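Local coordinates for protein hydrolase, isochorismatase family (Pseudomonas putida, PDB 4L07) that acts as a maleamate amidase, a hydrolase of the isochorismatase family that probably cleaves the amide of maleamate to maleate and ammonia, at residues 197-200 / 201-205; 99-102 / 103-107. All coordinates share one frame; numbering follows the deposited sequence.

Interaction 1: residues 197-200 / 201-205; sequences DDIL and KWLRS
I199 and L203, with D198 and W202 beside them, make an i to i+4 contact within a single helix, the C-terminal helix 196-207 that follows the edge strand 192-194. The helical assignment rests on four successive backbone bonds: K201 N to D197 O (3.2 Å), W202 N to D198 O (2.9 Å), L203 N to I199 O (2.8 Å) and R204 N to L200 O (3.2 Å). The two middle donors lie nearly along the C=O axis of their acceptors, whereas the outer two are tilted from the carbonyl planes by about 25°.

Between the side chains, CG2 of I199 meets CD1 of L203 at 3.9 Å, a branch-to-branch touch. The first torsion of L203 sets its CG anti to the carbonyl carbon (chi1 -66°), which lays CG 3.4 Å from I199 O as well. I199 and L203 turn inward, I199 onto I54 and L165, L203 onto P22. On the next flank, D198 OD2 stands 4.1 Å from W202 CB, and the carboxylate plane is nearly perpendicular to the indole, 84° apart. This is proximity rather than a bond. The polar partners of D198 OD1 are T194 OG1 and R18, the latter through a salt bridge. Because R18 also makes a cation-pi contact with W202, one guanidinium ties together two residues a helical turn apart and would offset the carboxylate charge. L200, L203 and R204 all pack on L57 of helix 45-60, and R204 CG lies 3.4 Å from L200 O.

Such an amphipathic helix, covering strands 163-172, 138-144 and 22-27 on its inner side, is one of the helices flanking the six-stranded parallel sheet in the three-layer alpha/beta/alpha fold of the isochorismatase family.

Interaction 2: residues 99-102 / 103-107; sequences VEID and MATGI
I101 is the first residue of 99-102 to touch 103-107, in the loop between helix 82-85 and strand 112-116. Its CG2 meets CD1 of I107 at 3.8 Å, the two side chains crossing at about a right angle, and the same methyl comes within 3.6 Å of T105 OG1. F67 of strand 65-70 packs against all three residues.

D102 follows and supplies both acceptors. Setting CG anti to the backbone N (chi1 -167°) brings OD1 back over the start of the 3-10 segment 103-105, where it accepts from A104 N at 2.9 Å. That donor approaches on the anti side, 30° out of the carboxylate plane; OD2 is bound by T34 OG1. The carbonyl O of D102 receives two donors from one residue: T105 N at 3.1 Å, standing well above the carbonyl plane, and T105 OG1 at 2.7 Å, almost straight in line with the C=O (170°). T105 OG1 in turn accepts from I107 N at 3.2 Å, which defines an ST turn.

The threonine hydroxyl is therefore donor and acceptor at once, a relay from I107 N to D102 O. With D102 and T105 both buried, these bonds satisfy polar atoms that solvent would reach poorly, and are consistent with a fixed exit direction for the chain.

Overall arrangement
The two contacts are separate local units, interaction 2 at 99-107 closing before interaction 1 at 197-205 opens. Their centres lie 23 Å apart and their nearest atoms about 11 Å apart, with no touch between them. Helix 45-60 links them indirectly: M48 meets interaction 2, while I54 and L57, further along the same helix, meet interaction 1. Strand 22-27 gives a second connection, since P22 at its start packs on 197-205, whereas F29 and Y31, just beyond its end, bond to 99-107. In this family the active site probably lies at the C-terminal ends of the parallel strands, the end from which F29 and Y31 emerge.

Interaction 1: residues 197-200 / 201-205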
loop_
_atom_site.group_PDB
_atom_site.type_symbol
_atom_site.label_atom_id
_atom_site.label_comp_id
_atom_site.label_asym_id
_atom_site.label_seq_id
_atom_site.Cartn_x
_atom_site.Cartn_y
_atom_site.Cartn_z
ATOM N N ASP A 197 1.939 29.459 14.856
ATOM C CA ASP A 197 3.000 30.465 14.993
ATOM C C ASP A 197 4.392 29.891 14.717
ATOM O O ASP A 197 5.163 30.474 13.954
ATOM C CB ASP A 197 2.974 31.102 16.390
ATOM C CG ASP A 197 1.944 32.215 16.517
ATOM O OD1 ASP A 197 1.335 32.617 15.500
ATOM O OD2 ASP A 197 1.749 32.699 17.653
ATOM N N ASP A 198 4.698 28.755 15.347
ATOM C CA ASP A 198 5.946 28.022 15.122
ATOM C C ASP A 198 6.064 27.646 13.642
ATOM O O ASP A 198 7.072 27.947 13.008
ATOM C CB ASP A 198 5.993 26.773 16.028
ATOM C CG ASP A 198 7.197 25.848 15.755
ATOM O OD1 ASP A 198 7.319 24.828 16.467
ATOM O OD2 ASP A 198 8.021 26.098 14.852
ATOM N N ILE A 199 5.030 27.005 13.100
ATOM C CA ILE A 199 5.043 26.563 11.702
ATOM C C ILE A 199 5.363 27.720 10.757
ATOM O O ILE A 199 6.240 27.601 9.905
ATOM C CB ILE A 199 3.714 25.872 11.297
ATOM C CG1 ILE A 199 3.483 24.595 12.125
ATOM C CG2 ILE A 199 3.682 25.563 9.799
ATOM C CD1 ILE A 199 4.590 23.557 12.034
ATOM N N LEU A 200 4.666 28.839 10.934
ATOM C CA LEU A 200 4.831 30.001 10.053
ATOM C C LEU A 200 6.264 30.529 10.065
ATOM O O LEU A 200 6.846 30.761 9.009
ATOM C CB LEU A 200 3.840 31.111 10.420
ATOM C CG LEU A 200 2.351 30.842 10.195
ATOM C CD1 LEU A 200 1.515 31.892 10.917
ATOM C CD2 LEU A 200 1.993 30.774 8.712
ATOM N N LYS A 201 6.825 30.693 11.264
ATOM C CA LYS A 201 8.205 31.141 11.438
ATOM C C LYS A 201 9.171 30.146 10.800
ATOM O O LYS A 201 10.116 30.542 10.116
ATOM C CB LYS A 201 8.512 31.331 12.930
ATOM C CG LYS A 201 9.908 31.846 13.251
ATOM C CD LYS A 201 10.084 32.032 14.752
ATOM C CE LYS A 201 11.544 32.219 15.136
ATOM N NZ LYS A 201 12.052 33.573 14.780
ATOM N N TRP A 202 8.906 28.856 11.010
ATOM C CA TRP A 202 9.724 27.783 10.449
ATOM C C TRP A 202 9.724 27.757 8.937
ATOM O O TRP A 202 10.782 27.608 8.325
ATOM C CB TRP A 202 9.302 26.424 11.022
ATOM C CG TRP A 202 10.016 25.268 10.366
ATOM C CD1 TRP A 202 11.368 24.950 10.441
ATOM C CD2 TRP A 202 9.435 24.248 9.478
ATOM N NE1 TRP A 202 11.651 23.839 9.690
ATOM C CE2 TRP A 202 10.540 23.370 9.088
ATOM C CE3 TRP A 202 8.157 23.985 8.991
ATOM C CZ2 TRP A 202 10.352 22.281 8.249
ATOM C CZ3 TRP A 202 7.979 22.890 8.143
ATOM C CH2 TRP A 202 9.053 22.057 7.785
ATOM N N LEU A 203 8.551 27.918 8.318
ATOM C CA LEU A 203 8.461 27.938 6.850
ATOM C C LEU A 203 9.259 29.103 6.247
ATOM O O LEU A 203 9.967 28.926 5.254
ATOM C CB LEU A 203 7.002 27.971 6.374
ATOM C CG LEU A 203 6.129 26.742 6.666
ATOM C CD1 LEU A 203 4.665 27.023 6.363
ATOM C CD2 LEU A 203 6.620 25.513 5.909
ATOM N N ARG A 204 9.156 30.280 6.863
ATOM C CA ARG A 204 9.944 31.450 6.440
ATOM C C ARG A 204 11.438 31.174 6.554
ATOM O O ARG A 204 12.219 31.556 5.675
ATOM C CB ARG A 204 9.567 32.695 7.251
ATOM C CG ARG A 204 8.166 33.200 6.965
ATOM C CD ARG A 204 7.922 34.589 7.538
ATOM N NE ARG A 204 6.566 35.054 7.238
ATOM C CZ ARG A 204 6.191 35.642 6.102
ATOM N NH1 ARG A 204 7.065 35.856 5.122
ATOM N NH2 ARG A 204 4.930 36.019 5.944
ATOM N N SER A 205 11.823 30.489 7.631
ATOM C CA SER A 205 13.214 30.127 7.868
ATOM C C SER A 205 13.781 29.180 6.799
ATOM O O SER A 205 14.886 29.406 6.306
ATOM C CB SER A 205 13.387 29.532 9.266
ATOM O OG SER A 205 14.755 29.342 9.559
#

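Interaction 2: residues 99-102 / 103-107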
loop_
_atom_site.group_PDB
_atom_site.type_symbol
_atom_site.label_atom_id
_atom_site.label_comp_id
_atom_site.label_asym_id
_atom_site.label_seq_id
_atom_site.Cartn_x
_atom_site.Cartn_y
_atom_site.Cartn_z
ATOM N N VAL A 99 -18.827 16.933 0.590
ATOM C CA VAL A 99 -17.494 16.510 0.164
ATOM C C VAL A 99 -16.618 17.672 -0.317
ATOM O O VAL A 99 -15.407 17.516 -0.508
ATOM C CB VAL A 99 -17.612 15.408 -0.912
ATOM C CG1 VAL A 99 -16.261 15.085 -1.530
ATOM C CG2 VAL A 99 -18.245 14.162 -0.303
ATOM N N GLU A 100 -17.233 18.841 -0.501
ATOM C CA GLU A 100 -16.520 20.030 -0.958
ATOM C C GLU A 100 -15.660 20.612 0.150
ATOM O O GLU A 100 -16.085 20.655 1.312
ATOM C CB GLU A 100 -17.517 21.087 -1.452
ATOM C CG GLU A 100 -18.227 20.715 -2.744
ATOM C CD GLU A 100 -17.309 20.778 -3.954
ATOM O OE1 GLU A 100 -17.311 19.813 -4.747
ATOM O OE2 GLU A 100 -16.576 21.783 -4.111
ATOM N N ILE A 101 -14.466 21.068 -0.216
ATOM C CA ILE A 101 -13.533 21.669 0.730
ATOM C C ILE A 101 -14.112 23.004 1.183
ATOM O O ILE A 101 -14.564 23.799 0.358
ATOM C CB ILE A 101 -12.122 21.850 0.114
ATOM C CG1 ILE A 101 -11.552 20.499 -0.373
ATOM C CG2 ILE A 101 -11.162 22.515 1.097
ATOM C CD1 ILE A 101 -11.486 19.410 0.687
ATOM N N ASP A 102 -14.122 23.228 2.492
ATOM C CA ASP A 102 -14.653 24.466 3.058
ATOM C C ASP A 102 -13.842 25.672 2.564
ATOM O O ASP A 102 -12.615 25.691 2.666
ATOM C CB ASP A 102 -14.653 24.379 4.588
ATOM C CG ASP A 102 -15.477 25.476 5.245
ATOM O OD1 ASP A 102 -15.446 26.620 4.753
ATOM O OD2 ASP A 102 -16.148 25.190 6.262
ATOM N N MET A 103 -14.538 26.677 2.028
ATOM C CA MET A 103 -13.873 27.870 1.489
ATOM C C MET A 103 -13.063 28.657 2.525
ATOM O O MET A 103 -12.144 29.389 2.161
ATOM C CB MET A 103 -14.873 28.788 0.765
ATOM C CG MET A 103 -15.201 28.364 -0.663
ATOM S SD MET A 103 -13.769 28.104 -1.747
ATOM C CE MET A 103 -13.100 29.761 -1.919
ATOM N N ALA A 104 -13.394 28.485 3.807
ATOM C CA ALA A 104 -12.671 29.128 4.909
ATOM C C ALA A 104 -11.203 28.702 5.003
ATOM O O ALA A 104 -10.398 29.370 5.651
ATOM C CB ALA A 104 -13.388 28.879 6.236
ATOM N N THR A 105 -10.858 27.590 4.354
ATOM C CA THR A 105 -9.473 27.128 4.292
ATOM C C THR A 105 -8.652 27.980 3.325
ATOM O O THR A 105 -7.423 27.940 3.350
ATOM C CB THR A 105 -9.384 25.679 3.790
ATOM O OG1 THR A 105 -9.884 25.613 2.448
ATOM C CG2 THR A 105 -10.185 24.751 4.686
ATOM N N GLY A 106 -9.347 28.720 2.462
ATOM C CA GLY A 106 -8.707 29.526 1.433
ATOM C C GLY A 106 -8.192 28.704 0.264
ATOM O O GLY A 106 -7.336 29.165 -0.485
ATOM N N ILE A 107 -8.702 27.484 0.107
ATOM C CA ILE A 107 -8.333 26.631 -1.034
ATOM C C ILE A 107 -8.475 27.391 -2.360
ATOM O O ILE A 107 -9.441 28.132 -2.568
ATOM C CB ILE A 107 -9.147 25.305 -1.055
ATOM C CG1 ILE A 107 -8.659 24.374 -2.179
ATOM C CG2 ILE A 107 -10.653 25.570 -1.108
ATOM C CD1 ILE A 107 -9.261 22.984 -2.141
#